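Local coordinates for protein UL37 (Suid herpesvirus 1, PDB 4K70) that is an inner tegument protein thought to play an essential role in controlling viral trafficking, here represented by its N-terminal half, at residues 244-249 with 286-291. Sequence-based numbering, arbitrary orientation.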
loop_
_atom_site.group_PDB
_atom_site.type_symbol
_atom_site.label_atom_id
_atom_site.label_comp_id
_atom_site.label_asym_id
_atom_site.label_seq_id
_atom_site.Cartn_x
_atom_site.Cartn_y
_atom_site.Cartn_z
ATOM N N GLU A 244 -6.617 -30.908 -28.031
ATOM C CA GLU A 244 -7.189 -32.097 -27.384
ATOM C C GLU A 244 -6.126 -33.097 -26.906
ATOM O O GLU A 244 -6.403 -33.956 -26.071
ATOM C CB GLU A 244 -8.179 -32.796 -28.320
ATOM C CG GLU A 244 -9.386 -31.944 -28.721
ATOM C CD GLU A 244 -10.522 -32.010 -27.709
ATOM O OE1 GLU A 244 -10.623 -33.027 -26.979
ATOM O OE2 GLU A 244 -11.317 -31.045 -27.646
ATOM N N ALA A 245 -4.919 -32.978 -27.443
ATOM C CA ALA A 245 -3.789 -33.788 -26.992
ATOM C C ALA A 245 -3.403 -33.480 -25.541
ATOM O O ALA A 245 -2.717 -34.266 -24.894
ATOM C CB ALA A 245 -2.600 -33.580 -27.902
ATOM N N ALA A 246 -3.844 -32.337 -25.029
ATOM C CA ALA A 246 -3.466 -31.929 -23.683
ATOM C C ALA A 246 -4.321 -32.609 -22.624
ATOM O O ALA A 246 -4.009 -32.537 -21.438
ATOM C CB ALA A 246 -3.532 -30.400 -23.540
ATOM N N LEU A 247 -5.397 -33.265 -23.055
ATOM C CA LEU A 247 -6.335 -33.900 -22.143
ATOM C C LEU A 247 -6.086 -35.403 -22.010
ATOM O O LEU A 247 -5.724 -36.069 -22.976
ATOM C CB LEU A 247 -7.774 -33.677 -22.616
ATOM C CG LEU A 247 -8.443 -32.306 -22.496
ATOM C CD1 LEU A 247 -9.770 -32.350 -23.221
ATOM C CD2 LEU A 247 -8.652 -31.933 -21.036
ATOM N N VAL A 248 -6.295 -35.930 -20.811
ATOM C CA VAL A 248 -6.168 -37.370 -20.581
ATOM C C VAL A 248 -7.394 -38.103 -21.137
ATOM O O VAL A 248 -8.532 -37.792 -20.773
ATOM C CB VAL A 248 -6.003 -37.705 -19.069
ATOM C CG1 VAL A 248 -6.072 -39.221 -18.834
ATOM C CG2 VAL A 248 -4.699 -37.139 -18.524
ATOM N N PRO A 249 -7.162 -39.070 -22.035
ATOM C CA PRO A 249 -8.222 -39.926 -22.594
ATOM C C PRO A 249 -9.145 -40.531 -21.528
ATOM O O PRO A 249 -8.673 -40.996 -20.485
ATOM C CB PRO A 249 -7.442 -41.039 -23.303
ATOM C CG PRO A 249 -5.975 -40.837 -22.899
ATOM C CD PRO A 249 -5.838 -39.394 -22.588
ATOM N N ARG A 286 -12.822 -34.802 -18.753
ATOM C CA ARG A 286 -11.427 -35.181 -18.840
ATOM C C ARG A 286 -10.584 -34.164 -18.088
ATOM O O ARG A 286 -10.967 -33.002 -17.962
ATOM C CB ARG A 286 -11.002 -35.257 -20.305
ATOM C CG ARG A 286 -11.934 -36.116 -21.137
ATOM C CD ARG A 286 -11.591 -36.025 -22.604
ATOM N NE ARG A 286 -10.255 -36.544 -22.895
ATOM C CZ ARG A 286 -9.688 -36.490 -24.097
ATOM N NH1 ARG A 286 -10.344 -35.942 -25.117
ATOM N NH2 ARG A 286 -8.466 -36.979 -24.285
ATOM N N ARG A 287 -9.452 -34.604 -17.559
ATOM C CA ARG A 287 -8.553 -33.689 -16.884
ATOM C C ARG A 287 -7.328 -33.470 -17.753
ATOM O O ARG A 287 -7.008 -34.294 -18.623
ATOM C CB ARG A 287 -8.136 -34.240 -15.527
ATOM C CG ARG A 287 -7.100 -35.333 -15.629
ATOM C CD ARG A 287 -6.597 -35.755 -14.259
ATOM N NE ARG A 287 -5.744 -36.929 -14.401
ATOM C CZ ARG A 287 -4.418 -36.900 -14.466
ATOM N NH1 ARG A 287 -3.761 -35.755 -14.359
ATOM N NH2 ARG A 287 -3.747 -38.031 -14.621
ATOM N N LEU A 288 -6.659 -32.341 -17.533
ATOM C CA LEU A 288 -5.422 -32.050 -18.232
ATOM C C LEU A 288 -4.349 -33.049 -17.808
ATOM O O LEU A 288 -4.239 -33.382 -16.624
ATOM C CB LEU A 288 -4.965 -30.631 -17.913
ATOM C CG LEU A 288 -5.853 -29.497 -18.430
ATOM C CD1 LEU A 288 -5.334 -28.160 -17.932
ATOM C CD2 LEU A 288 -5.916 -29.515 -19.954
ATOM N N ARG A 289 -3.581 -33.534 -18.779
ATOM C CA ARG A 289 -2.407 -34.353 -18.516
ATOM C C ARG A 289 -1.457 -33.622 -17.556
ATOM O O ARG A 289 -1.331 -32.387 -17.610
ATOM C CB ARG A 289 -1.677 -34.658 -19.833
ATOM C CG ARG A 289 -2.517 -35.417 -20.862
ATOM C CD ARG A 289 -1.863 -35.404 -22.229
ATOM N NE ARG A 289 -0.461 -35.811 -22.154
ATOM C CZ ARG A 289 0.390 -35.752 -23.170
ATOM N NH1 ARG A 289 -0.022 -35.314 -24.352
ATOM N NH2 ARG A 289 1.648 -36.137 -23.011
ATOM N N THR A 290 -0.814 -34.379 -16.665
ATOM C CA THR A 290 0.214 -33.822 -15.794
ATOM C C THR A 290 1.529 -34.579 -15.969
ATOM O O THR A 290 2.399 -34.524 -15.101
ATOM C CB THR A 290 -0.203 -33.784 -14.299
ATOM O OG1 THR A 290 -0.569 -35.096 -13.855
ATOM C CG2 THR A 290 -1.387 -32.811 -14.061
ATOM N N ASP A 291 1.676 -35.264 -17.104
ATOM C CA ASP A 291 2.924 -35.947 -17.437
ATOM C C ASP A 291 3.854 -34.997 -18.184
ATOM O O ASP A 291 3.415 -33.958 -18.682
ATOM C CB ASP A 291 2.670 -37.213 -18.271
ATOM C CG ASP A 291 2.119 -36.907 -19.649
ATOM O OD1 ASP A 291 0.896 -36.714 -19.776
ATOM O OD2 ASP A 291 2.907 -36.864 -20.610
#
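Three hydrogen bonds grip Thr-290 OG1: one from Arg-287 NH1 (3.3 Å), and two with partners outside the segments, Arg-258 NH1 and Asp-312, a calcium ligand seen in this protein but with no ion bound here. A hydroxyl suits this spot because it can both donate and accept. Arg-287 NE goes to Asn-254 O, and Val-248 CG2 lies over the centre of that guanidinium.

The backbone hydrogen bonds Val-248 N to Arg-287 O (2.8 Å) and Arg-289 N to Ala-246 O flank Leu-247 and Leu-288, a non-hydrogen-bonded pair in a single antiparallel bridge. Arg-289, bent at chi3 (50°), suits its place by serving both loops. Arg-289 NH1 reaches Ala-245 O (2.9 Å) almost straight, in the guanidinium plane but above the carbonyl plane, while NE and NH2 hold Asp-291 side-on through the syn lone pairs of its oxygens, fixing the group's rotation.

Arg-286 crosses Leu-247 at about a right angle: Leu-247 CB lies over one guanidinium face, off-centre toward the rim. Arg-286 NE gives a nearly straight hydrogen bond to Val-248 O (3.0 Å) from well above the carbonyl plane, and Arg-286 NH1 forms a longer salt bridge with Glu-244 OE1 (3.5 Å).

In this strand-free chain, the bridge joins the loops before and after helix 260-271; Leu-288 packs on Val-265 and Leu-269 of that helix and, with small Ala-246, on helix 208-223.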